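Local atomic coordinates of alginate biosynthesis protein AlgJ (Pseudomonas putida, PDB entry 4O8V), a protein that probably adds acetyl groups to mannuronate residues of alginate, working with AlgI and AlgF at the inner membrane. Residues His52-Ala63 with Ala266-Glu276; Ile210-Ala221 with Leu235-Asp245. All blocks are in the same frame, centred on the assembly; numbering follows the deposited sequence. Where two conformers were deposited one is given.

How the contacts relate
Both contacts belong to one parallel sheet in the order 55-61, 269-275, 212-215, 239-241. Contact 1 pairs an outermost strand with an inner one, contact 2 the other two, and strands 269-275 and 212-215 join them; their centres lie about 9 Å apart. Along the chain contact 2 is nested within the loop that contact 1 closes. Glu273 of contact 1 reaches over to contact 2, where its OE2 lies 2.6 Å from Thr217 OG1 and its OE1 2.7 Å from Ser220 OG, probable hydrogen bonds flanking Ser218, the likely nucleophile. The Glu273 side chain itself stays about 7 Å from those of Ser218 and His122.

Contact 1 (His52-Ala63 with Ala266-Glu276); sequences HGSQLVLAIVPA and APQVVVWEFPE
Strands 55-61 and 269-275 run parallel, their axes 4.4 Å apart at closest and inclined by 25°, and hydrogen bonds alternate between them, from that of Gln55 N with Gln268 O to that of Phe274 N with Ala59 O. Leu56, Leu58, Val270, Trp272 and Phe274 project to one face; Val57, Ala59, Val269, Val271 and Glu273 to the other. Trp272 is gripped from two directions. Leu56 CD1 comes in at the ring's edge and touches Trp272 CB at 3.6 Å, while Leu58 CD1 approaches the indole obliquely, 4.0 Å from Trp272 CE3. With CG anti to the backbone N (chi1 -179°), Leu58 also lays CD1 against Phe274 CB, at 3.8 Å. Helices 31-51 and 250-257 pack on the indole, and Trp272 NE1 donates to Pro249 O. On the other face Val57 CG2 meets Val269 CG1 at 3.9 Å, and Val61 CG2 touches Glu273 CG. Polar side chains fasten both ends. Ser54 OG donates to Pro267 O over 2.7 Å, in the carbonyl plane and on a lone pair. Beyond the strands, Glu276, with CG between its backbone N and carbonyl carbon (chi1 68°) and the chain extended from there, reaches on to Ala63; OE2 accepts from Ala63 N at 2.8 Å, met from above the carboxylate plane, and OE1 forms a salt bridge with Arg66. Glu276 thus ties its own strand's exit to the N-cap position of helix 64-67, where the helix end and Arg66 would probably both favour its negative charge.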
loop_
_atom_site.group_PDB
_atom_site.type_symbol
_atom_site.label_atom_id
_atom_site.label_comp_id
_atom_site.label_asym_id
_atom_site.label_seq_id
_atom_site.Cartn_x
_atom_site.Cartn_y
_atom_site.Cartn_z
ATOM N N HIS A 52 -9.773 20.581 3.632
ATOM C CA HIS A 52 -9.475 21.114 2.309
ATOM C C HIS A 52 -10.443 20.581 1.262
ATOM O O HIS A 52 -10.258 20.810 0.070
ATOM C CB HIS A 52 -8.036 20.763 1.909
ATOM C CG HIS A 52 -7.008 21.551 2.655
ATOM N ND1 HIS A 52 -6.840 21.446 4.020
ATOM C CD2 HIS A 52 -6.125 22.489 2.238
ATOM C CE1 HIS A 52 -5.888 22.275 4.410
ATOM N NE2 HIS A 52 -5.436 22.918 3.348
ATOM N N GLY A 53 -11.448 19.836 1.716
ATOM C CA GLY A 53 -12.452 19.279 0.829
ATOM C C GLY A 53 -12.053 17.999 0.120
ATOM O O GLY A 53 -12.652 17.667 -0.904
ATOM N N SER A 54 -11.043 17.295 0.644
ATOM C CA SER A 54 -10.604 16.004 0.102
ATOM C C SER A 54 -11.070 14.825 0.957
ATOM O O SER A 54 -10.892 14.832 2.177
ATOM C CB SER A 54 -9.071 15.935 -0.004
ATOM O OG SER A 54 -8.566 16.896 -0.900
ATOM N N GLN A 55 -11.656 13.822 0.308
ATOM C CA GLN A 55 -12.069 12.596 0.981
ATOM C C GLN A 55 -10.939 11.577 0.980
ATOM O O GLN A 55 -10.374 11.248 -0.070
ATOM C CB GLN A 55 -13.306 11.983 0.315
ATOM C CG GLN A 55 -14.575 12.799 0.478
ATOM C CD GLN A 55 -15.104 12.789 1.904
ATOM O OE1 GLN A 55 -14.731 11.938 2.716
ATOM N NE2 GLN A 55 -15.981 13.736 2.215
ATOM N N LEU A 56 -10.618 11.073 2.163
ATOM C CA LEU A 56 -9.575 10.063 2.302
ATOM C C LEU A 56 -10.131 8.668 2.129
ATOM O O LEU A 56 -11.125 8.314 2.762
ATOM C CB LEU A 56 -8.913 10.160 3.665
ATOM C CG LEU A 56 -7.901 9.046 3.978
ATOM C CD1 LEU A 56 -6.749 8.993 2.949
ATOM C CD2 LEU A 56 -7.381 9.203 5.404
ATOM N N VAL A 57 -9.486 7.892 1.273
ATOM C CA VAL A 57 -9.767 6.469 1.180
ATOM C C VAL A 57 -8.460 5.742 1.515
ATOM O O VAL A 57 -7.487 5.740 0.732
ATOM C CB VAL A 57 -10.275 6.052 -0.209
ATOM C CG1 VAL A 57 -10.541 4.532 -0.238
ATOM C CG2 VAL A 57 -11.513 6.820 -0.603
ATOM N N LEU A 58 -8.421 5.170 2.712
ATOM C CA LEU A 58 -7.235 4.480 3.196
ATOM C C LEU A 58 -7.231 3.085 2.607
ATOM O O LEU A 58 -8.249 2.403 2.667
ATOM C CB LEU A 58 -7.225 4.428 4.728
ATOM C CG LEU A 58 -6.025 3.755 5.399
ATOM C CD1 LEU A 58 -4.719 4.515 5.086
ATOM C CD2 LEU A 58 -6.257 3.683 6.914
ATOM N N ALA A 59 -6.091 2.673 2.048
ATOM C CA ALA A 59 -5.977 1.355 1.413
ATOM C C ALA A 59 -4.981 0.513 2.207
ATOM O O ALA A 59 -3.762 0.577 1.986
ATOM C CB ALA A 59 -5.553 1.485 -0.026
ATOM N N ILE A 60 -5.506 -0.244 3.169
ATOM C CA ILE A 60 -4.643 -1.050 4.047
ATOM C C ILE A 60 -4.255 -2.329 3.295
ATOM O O ILE A 60 -5.108 -3.167 3.037
ATOM C CB ILE A 60 -5.353 -1.413 5.384
ATOM C CG1 ILE A 60 -5.752 -0.151 6.161
ATOM C CG2 ILE A 60 -4.437 -2.308 6.269
ATOM C CD1 ILE A 60 -6.725 -0.464 7.310
ATOM N N VAL A 61 -2.984 -2.467 2.920
ATOM C CA VAL A 61 -2.553 -3.664 2.177
ATOM C C VAL A 61 -2.226 -4.791 3.149
ATOM O O VAL A 61 -1.413 -4.630 4.043
ATOM C CB VAL A 61 -1.320 -3.387 1.306
ATOM C CG1 VAL A 61 -1.042 -4.591 0.362
ATOM C CG2 VAL A 61 -1.541 -2.112 0.489
ATOM N N PRO A 62 -2.874 -5.944 2.981
ATOM C CA PRO A 62 -2.559 -7.037 3.903
ATOM C C PRO A 62 -1.134 -7.546 3.699
ATOM O O PRO A 62 -0.592 -7.418 2.594
ATOM C CB PRO A 62 -3.586 -8.108 3.538
ATOM C CG PRO A 62 -3.938 -7.838 2.117
ATOM C CD PRO A 62 -3.901 -6.313 1.999
ATOM N N ALA A 63 -0.546 -8.105 4.752
ATOM C CA ALA A 63 0.803 -8.660 4.687
ATOM C C ALA A 63 0.834 -9.849 3.733
ATOM O O ALA A 63 -0.123 -10.624 3.671
ATOM C CB ALA A 63 1.264 -9.079 6.060
ATOM N N ALA A 266 -6.711 20.947 -4.123
ATOM C CA ALA A 266 -7.064 19.737 -3.388
ATOM C C ALA A 266 -7.992 18.861 -4.225
ATOM O O ALA A 266 -8.977 19.335 -4.783
ATOM C CB ALA A 266 -7.714 20.088 -2.049
ATOM N N PRO A 267 -7.665 17.570 -4.327
ATOM C CA PRO A 267 -8.451 16.621 -5.117
ATOM C C PRO A 267 -9.757 16.254 -4.418
ATOM O O PRO A 267 -9.893 16.493 -3.219
ATOM C CB PRO A 267 -7.520 15.414 -5.223
ATOM C CG PRO A 267 -6.713 15.481 -3.993
ATOM C CD PRO A 267 -6.484 16.935 -3.710
ATOM N N GLN A 268 -10.717 15.704 -5.146
ATOM C CA GLN A 268 -11.917 15.171 -4.499
ATOM C C GLN A 268 -11.598 13.978 -3.587
ATOM O O GLN A 268 -12.185 13.851 -2.508
ATOM C CB GLN A 268 -12.953 14.764 -5.540
ATOM C CG GLN A 268 -13.440 15.958 -6.342
ATOM C CD GLN A 268 -14.459 15.584 -7.383
ATOM O OE1 GLN A 268 -15.079 14.535 -7.303
ATOM N NE2 GLN A 268 -14.645 16.451 -8.370
ATOM N N VAL A 269 -10.684 13.114 -4.028
ATOM C CA VAL A 269 -10.353 11.881 -3.319
ATOM C C VAL A 269 -8.847 11.693 -3.238
ATOM O O VAL A 269 -8.135 11.890 -4.227
ATOM C CB VAL A 269 -10.992 10.640 -4.025
ATOM C CG1 VAL A 269 -10.487 9.319 -3.427
ATOM C CG2 VAL A 269 -12.497 10.707 -3.961
ATOM N N VAL A 270 -8.363 11.318 -2.055
ATOM C CA VAL A 270 -6.983 10.870 -1.908
ATOM C C VAL A 270 -6.984 9.390 -1.527
ATOM O O VAL A 270 -7.569 8.996 -0.512
ATOM C CB VAL A 270 -6.221 11.672 -0.849
ATOM C CG1 VAL A 270 -4.814 11.076 -0.637
ATOM C CG2 VAL A 270 -6.143 13.142 -1.239
ATOM N N VAL A 271 -6.354 8.573 -2.359
ATOM C CA VAL A 271 -6.183 7.165 -2.032
ATOM C C VAL A 271 -4.835 7.038 -1.333
ATOM O O VAL A 271 -3.796 7.423 -1.886
ATOM C CB VAL A 271 -6.226 6.267 -3.286
ATOM C CG1 VAL A 271 -5.854 4.808 -2.930
ATOM C CG2 VAL A 271 -7.569 6.321 -3.941
ATOM N N TRP A 272 -4.849 6.516 -0.109
ATOM C CA TRP A 272 -3.634 6.402 0.697
ATOM C C TRP A 272 -3.315 4.926 0.935
ATOM O O TRP A 272 -3.979 4.263 1.734
ATOM C CB TRP A 272 -3.813 7.107 2.036
ATOM C CG TRP A 272 -2.564 7.201 2.852
ATOM C CD1 TRP A 272 -1.293 6.828 2.483
ATOM C CD2 TRP A 272 -2.455 7.725 4.189
ATOM N NE1 TRP A 272 -0.409 7.091 3.502
ATOM C CE2 TRP A 272 -1.095 7.630 4.564
ATOM C CE3 TRP A 272 -3.371 8.252 5.098
ATOM C CZ2 TRP A 272 -0.625 8.059 5.821
ATOM C CZ3 TRP A 272 -2.913 8.676 6.346
ATOM C CH2 TRP A 272 -1.547 8.573 6.693
ATOM N N GLU A 273 -2.304 4.436 0.231
ATOM C CA GLU A 273 -1.885 3.039 0.329
ATOM C C GLU A 273 -0.899 2.873 1.496
ATOM O O GLU A 273 0.132 3.553 1.579
ATOM C CB GLU A 273 -1.297 2.583 -1.008
ATOM C CG GLU A 273 -0.509 1.289 -0.929
ATOM C CD GLU A 273 0.996 1.526 -0.861
ATOM O OE1 GLU A 273 1.532 2.305 -1.693
ATOM O OE2 GLU A 273 1.655 0.910 0.007
ATOM N N PHE A 274 -1.258 1.985 2.421
ATOM C CA PHE A 274 -0.619 1.874 3.732
ATOM C C PHE A 274 -0.556 0.386 4.099
ATOM O O PHE A 274 -1.520 -0.169 4.628
ATOM C CB PHE A 274 -1.422 2.682 4.781
ATOM C CG PHE A 274 -0.660 3.004 6.051
ATOM C CD1 PHE A 274 -0.018 2.007 6.778
ATOM C CD2 PHE A 274 -0.585 4.328 6.521
ATOM C CE1 PHE A 274 0.670 2.318 7.965
ATOM C CE2 PHE A 274 0.117 4.648 7.692
ATOM C CZ PHE A 274 0.753 3.640 8.411
ATOM N N PRO A 275 0.564 -0.279 3.796
ATOM C CA PRO A 275 0.650 -1.711 4.096
ATOM C C PRO A 275 0.608 -1.976 5.617
ATOM O O PRO A 275 1.162 -1.189 6.388
ATOM C CB PRO A 275 2.011 -2.121 3.496
ATOM C CG PRO A 275 2.290 -1.053 2.432
ATOM C CD PRO A 275 1.757 0.219 3.094
ATOM N N GLU A 276 -0.035 -3.060 6.042
ATOM C CA GLU A 276 -0.297 -3.250 7.469
ATOM C C GLU A 276 0.963 -3.284 8.347
ATOM O O GLU A 276 0.944 -2.775 9.464
ATOM C CB GLU A 276 -1.129 -4.520 7.698
ATOM C CG GLU A 276 -0.410 -5.827 7.386
ATOM C CD GLU A 276 -1.086 -7.055 7.992
ATOM O OE1 GLU A 276 -0.858 -7.353 9.186
ATOM O OE2 GLU A 276 -1.821 -7.749 7.266
#

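Contact 2 (Ile210-Ala221 with Leu235-Asp245)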
loop_
_atom_site.group_PDB
_atom_site.type_symbol
_atom_site.label_atom_id
_atom_site.label_comp_id
_atom_site.label_asym_id
_atom_site.label_seq_id
_atom_site.Cartn_x
_atom_site.Cartn_y
_atom_site.Cartn_z
ATOM N N ILE A 210 -6.664 17.506 -11.237
ATOM C CA ILE A 210 -6.887 16.061 -11.242
ATOM C C ILE A 210 -7.735 15.710 -10.024
ATOM O O ILE A 210 -7.445 16.152 -8.922
ATOM C CB ILE A 210 -5.549 15.293 -11.262
ATOM C CG1 ILE A 210 -4.764 15.682 -12.519
ATOM C CG2 ILE A 210 -5.755 13.754 -11.187
ATOM C CD1 ILE A 210 -3.671 14.698 -12.912
ATOM N N PRO A 211 -8.820 14.952 -10.230
ATOM C CA PRO A 211 -9.767 14.727 -9.134
ATOM C C PRO A 211 -9.316 13.718 -8.086
ATOM O O PRO A 211 -9.875 13.729 -6.989
ATOM C CB PRO A 211 -11.015 14.219 -9.852
ATOM C CG PRO A 211 -10.541 13.695 -11.127
ATOM C CD PRO A 211 -9.350 14.489 -11.523
ATOM N N VAL A 212 -8.329 12.879 -8.397
ATOM C CA VAL A 212 -7.851 11.881 -7.434
ATOM C C VAL A 212 -6.330 11.933 -7.265
ATOM O O VAL A 212 -5.601 12.026 -8.254
ATOM C CB VAL A 212 -8.239 10.445 -7.864
ATOM C CG1 VAL A 212 -7.733 9.411 -6.856
ATOM C CG2 VAL A 212 -9.759 10.308 -8.075
ATOM N N ALA A 213 -5.846 11.868 -6.024
ATOM C CA ALA A 213 -4.404 11.742 -5.791
ATOM C C ALA A 213 -4.105 10.394 -5.142
ATOM O O ALA A 213 -4.881 9.907 -4.327
ATOM C CB ALA A 213 -3.863 12.889 -4.905
ATOM N N LEU A 214 -2.976 9.807 -5.523
ATOM C CA LEU A 214 -2.519 8.543 -4.943
ATOM C C LEU A 214 -1.281 8.847 -4.105
ATOM O O LEU A 214 -0.363 9.514 -4.589
ATOM C CB LEU A 214 -2.202 7.509 -6.042
ATOM C CG LEU A 214 -1.481 6.229 -5.603
ATOM C CD1 LEU A 214 -2.325 5.425 -4.625
ATOM C CD2 LEU A 214 -1.156 5.383 -6.851
ATOM N N VAL A 215 -1.300 8.416 -2.836
ATOM C CA VAL A 215 -0.148 8.526 -1.955
ATOM C C VAL A 215 0.162 7.163 -1.351
ATOM O O VAL A 215 -0.748 6.413 -1.004
ATOM C CB VAL A 215 -0.398 9.560 -0.822
ATOM C CG1 VAL A 215 0.885 9.752 0.009
ATOM C CG2 VAL A 215 -0.833 10.856 -1.423
ATOM N N GLY A 216 1.438 6.827 -1.265
ATOM C CA GLY A 216 1.816 5.552 -0.695
ATOM C C GLY A 216 3.289 5.225 -0.832
ATOM O O GLY A 216 4.158 6.109 -0.883
ATOM N N THR A 217 3.557 3.925 -0.879
ATOM C CA THR A 217 4.901 3.380 -0.835
ATOM C C THR A 217 5.300 2.863 -2.207
ATOM O O THR A 217 4.738 3.269 -3.236
ATOM C CB THR A 217 5.015 2.203 0.184
ATOM O OG1 THR A 217 4.246 1.096 -0.306
ATOM C CG2 THR A 217 4.483 2.614 1.557
ATOM N N SER A 218 6.314 2.003 -2.222
ATOM C CA SER A 218 6.715 1.331 -3.458
ATOM C C SER A 218 5.587 0.487 -4.050
ATOM O O SER A 218 5.606 0.207 -5.258
ATOM C CB SER A 218 7.960 0.464 -3.200
ATOM O OG SER A 218 7.747 -0.446 -2.137
ATOM N N TYR A 219 4.597 0.084 -3.242
ATOM C CA TYR A 219 3.420 -0.617 -3.811
ATOM C C TYR A 219 2.748 0.268 -4.861
ATOM O O TYR A 219 2.207 -0.223 -5.870
ATOM C CB TYR A 219 2.387 -1.012 -2.737
ATOM C CG TYR A 219 2.764 -2.217 -1.907
ATOM C CD1 TYR A 219 3.568 -2.069 -0.781
ATOM C CD2 TYR A 219 2.328 -3.512 -2.253
ATOM C CE1 TYR A 219 3.933 -3.164 -0.002
ATOM C CE2 TYR A 219 2.687 -4.633 -1.461
ATOM C CZ TYR A 219 3.486 -4.444 -0.345
ATOM O OH TYR A 219 3.869 -5.517 0.430
ATOM N N SER A 220 2.826 1.582 -4.644
ATOM C CA SER A 220 2.167 2.559 -5.520
ATOM C C SER A 220 3.132 3.289 -6.431
ATOM O O SER A 220 2.738 3.754 -7.493
ATOM C CB SER A 220 1.415 3.616 -4.686
ATOM O OG SER A 220 0.339 3.039 -3.974
ATOM N N ALA A 221 4.384 3.446 -5.996
ATOM C CA ALA A 221 5.341 4.218 -6.778
ATOM C C ALA A 221 5.953 3.432 -7.917
ATOM O O ALA A 221 6.387 4.006 -8.901
ATOM C CB ALA A 221 6.472 4.765 -5.872
ATOM N N LEU A 235 -11.502 3.489 -11.595
ATOM C CA LEU A 235 -12.221 4.694 -11.202
ATOM C C LEU A 235 -12.806 5.456 -12.380
ATOM O O LEU A 235 -13.657 6.331 -12.190
ATOM C CB LEU A 235 -11.298 5.638 -10.423
ATOM C CG LEU A 235 -10.802 5.130 -9.068
ATOM C CD1 LEU A 235 -9.661 6.018 -8.582
ATOM C CD2 LEU A 235 -11.960 5.128 -8.087
ATOM N N ARG A 236 -12.361 5.127 -13.593
ATOM C CA ARG A 236 -12.688 5.945 -14.768
ATOM C C ARG A 236 -12.391 7.417 -14.463
ATOM O O ARG A 236 -13.239 8.327 -14.626
ATOM C CB ARG A 236 -14.146 5.741 -15.196
ATOM C CG ARG A 236 -14.476 4.257 -15.430
ATOM C CD ARG A 236 -15.875 4.056 -15.936
ATOM N NE ARG A 236 -15.884 4.035 -17.389
ATOM C CZ ARG A 236 -16.776 4.664 -18.140
ATOM N NH1 ARG A 236 -17.751 5.364 -17.574
ATOM N NH2 ARG A 236 -16.692 4.585 -19.459
ATOM N N SER A 237 -11.166 7.639 -13.997
ATOM C CA SER A 237 -10.728 8.979 -13.600
ATOM C C SER A 237 -9.220 9.162 -13.738
ATOM O O SER A 237 -8.462 8.210 -13.546
ATOM C CB SER A 237 -11.124 9.256 -12.151
ATOM O OG SER A 237 -10.670 10.537 -11.739
ATOM N N ASP A 238 -8.762 10.360 -14.092
ATOM C CA ASP A 238 -7.318 10.573 -14.049
ATOM C C ASP A 238 -6.925 10.542 -12.579
ATOM O O ASP A 238 -7.747 10.807 -11.700
ATOM C CB ASP A 238 -6.892 11.888 -14.720
ATOM C CG ASP A 238 -5.386 11.944 -14.997
ATOM O OD1 ASP A 238 -4.692 10.916 -14.839
ATOM O OD2 ASP A 238 -4.895 13.020 -15.398
ATOM N N VAL A 239 -5.678 10.165 -12.322
ATOM C CA VAL A 239 -5.136 10.029 -10.977
ATOM C C VAL A 239 -3.699 10.530 -10.991
ATOM O O VAL A 239 -2.926 10.154 -11.880
ATOM C CB VAL A 239 -5.144 8.553 -10.457
ATOM C CG1 VAL A 239 -4.606 8.504 -9.031
ATOM C CG2 VAL A 239 -6.536 7.940 -10.510
ATOM N N ALA A 240 -3.336 11.379 -10.028
ATOM C CA ALA A 240 -1.951 11.824 -9.923
ATOM C C ALA A 240 -1.212 11.012 -8.858
ATOM O O ALA A 240 -1.768 10.719 -7.794
ATOM C CB ALA A 240 -1.887 13.320 -9.596
ATOM N N ASN A 241 0.035 10.646 -9.146
ATOM C CA ASN A 241 0.810 9.800 -8.233
ATOM C C ASN A 241 1.814 10.614 -7.415
ATOM O O ASN A 241 2.711 11.238 -7.970
ATOM C CB ASN A 241 1.555 8.708 -8.990
ATOM C CG ASN A 241 1.903 7.531 -8.100
ATOM O OD1 ASN A 241 1.747 7.610 -6.876
ATOM N ND2 ASN A 241 2.352 6.420 -8.704
ATOM N N TYR A 242 1.640 10.609 -6.099
ATOM C CA TYR A 242 2.617 11.215 -5.196
ATOM C C TYR A 242 3.252 10.189 -4.253
ATOM O O TYR A 242 3.836 10.556 -3.226
ATOM C CB TYR A 242 1.955 12.333 -4.391
ATOM C CG TYR A 242 1.323 13.380 -5.272
ATOM C CD1 TYR A 242 2.079 14.435 -5.771
ATOM C CD2 TYR A 242 -0.022 13.319 -5.608
ATOM C CE1 TYR A 242 1.515 15.398 -6.581
ATOM C CE2 TYR A 242 -0.606 14.300 -6.418
ATOM C CZ TYR A 242 0.172 15.324 -6.903
ATOM O OH TYR A 242 -0.383 16.290 -7.707
ATOM N N ALA A 243 3.148 8.905 -4.594
ATOM C CA ALA A 243 3.846 7.872 -3.833
ATOM C C ALA A 243 5.365 7.940 -3.997
ATOM O O ALA A 243 5.876 8.539 -4.947
ATOM C CB ALA A 243 3.321 6.469 -4.242
ATOM N N GLU A 244 6.094 7.357 -3.050
ATOM C CA GLU A 244 7.549 7.376 -3.066
ATOM C C GLU A 244 8.045 6.023 -2.619
ATOM O O GLU A 244 7.378 5.328 -1.838
ATOM C CB GLU A 244 8.129 8.460 -2.136
ATOM C CG GLU A 244 7.939 9.889 -2.603
ATOM C CD GLU A 244 8.476 10.916 -1.601
ATOM O OE1 GLU A 244 9.091 10.529 -0.576
ATOM O OE2 GLU A 244 8.278 12.121 -1.849
ATOM N N ASP A 245 9.226 5.665 -3.098
ATOM C CA ASP A 245 9.833 4.386 -2.773
ATOM C C ASP A 245 10.809 4.577 -1.606
ATOM O O ASP A 245 11.643 5.471 -1.644
ATOM C CB ASP A 245 10.520 3.826 -4.036
ATOM C CG ASP A 245 10.894 2.361 -3.918
ATOM O OD1 ASP A 245 11.329 1.942 -2.828
ATOM O OD2 ASP A 245 10.762 1.627 -4.927
#
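The turn carrying Ser218, probably the nucleophile of an SGNH-type Ser-His-Asp triad, is held here against the chain leaving strand 239-241. Asn241 makes the side-chain hydrogen bond that crosses between the segments: CG anti to the backbone N (chi1 -158°) carries the amide alongside Leu214 to Ser220 O, where ND2 donates at 3.0 Å, the acceptor lying close to the amide plane, although the donor sits above the carbonyl plane. OD1 accepts from Ala243 N at 3.0 Å in an Asx turn; with both ends of the amide engaged, its rotation is probably fixed. A leucine at Asn241 would probably leave Ser220 O without this donor and the turn at Ala243 less firmly set. Leu214 CD2 lies 3.7 Å from Asn241 OD1. Ala243 CB presses tightly on Ser220 CB, 3.5 Å away, and Glu244 N bonds to Gly216 O at 3.2 Å. Ser218 CB touches Asp245 OD2, whereas Ser218 OG bonds to His122 NE2. Leu214 N donates to Ala240 O at 2.7 Å, and Val212 CG1 packs on Val239 CG1. Ala213 CB meets the edge of the Tyr242 ring. Strand 269-275 flanks 212-215 across from 239-241; helix 227-235 packs on Val239 and Asn241, and helix 250-257 on Ala213 and Val215.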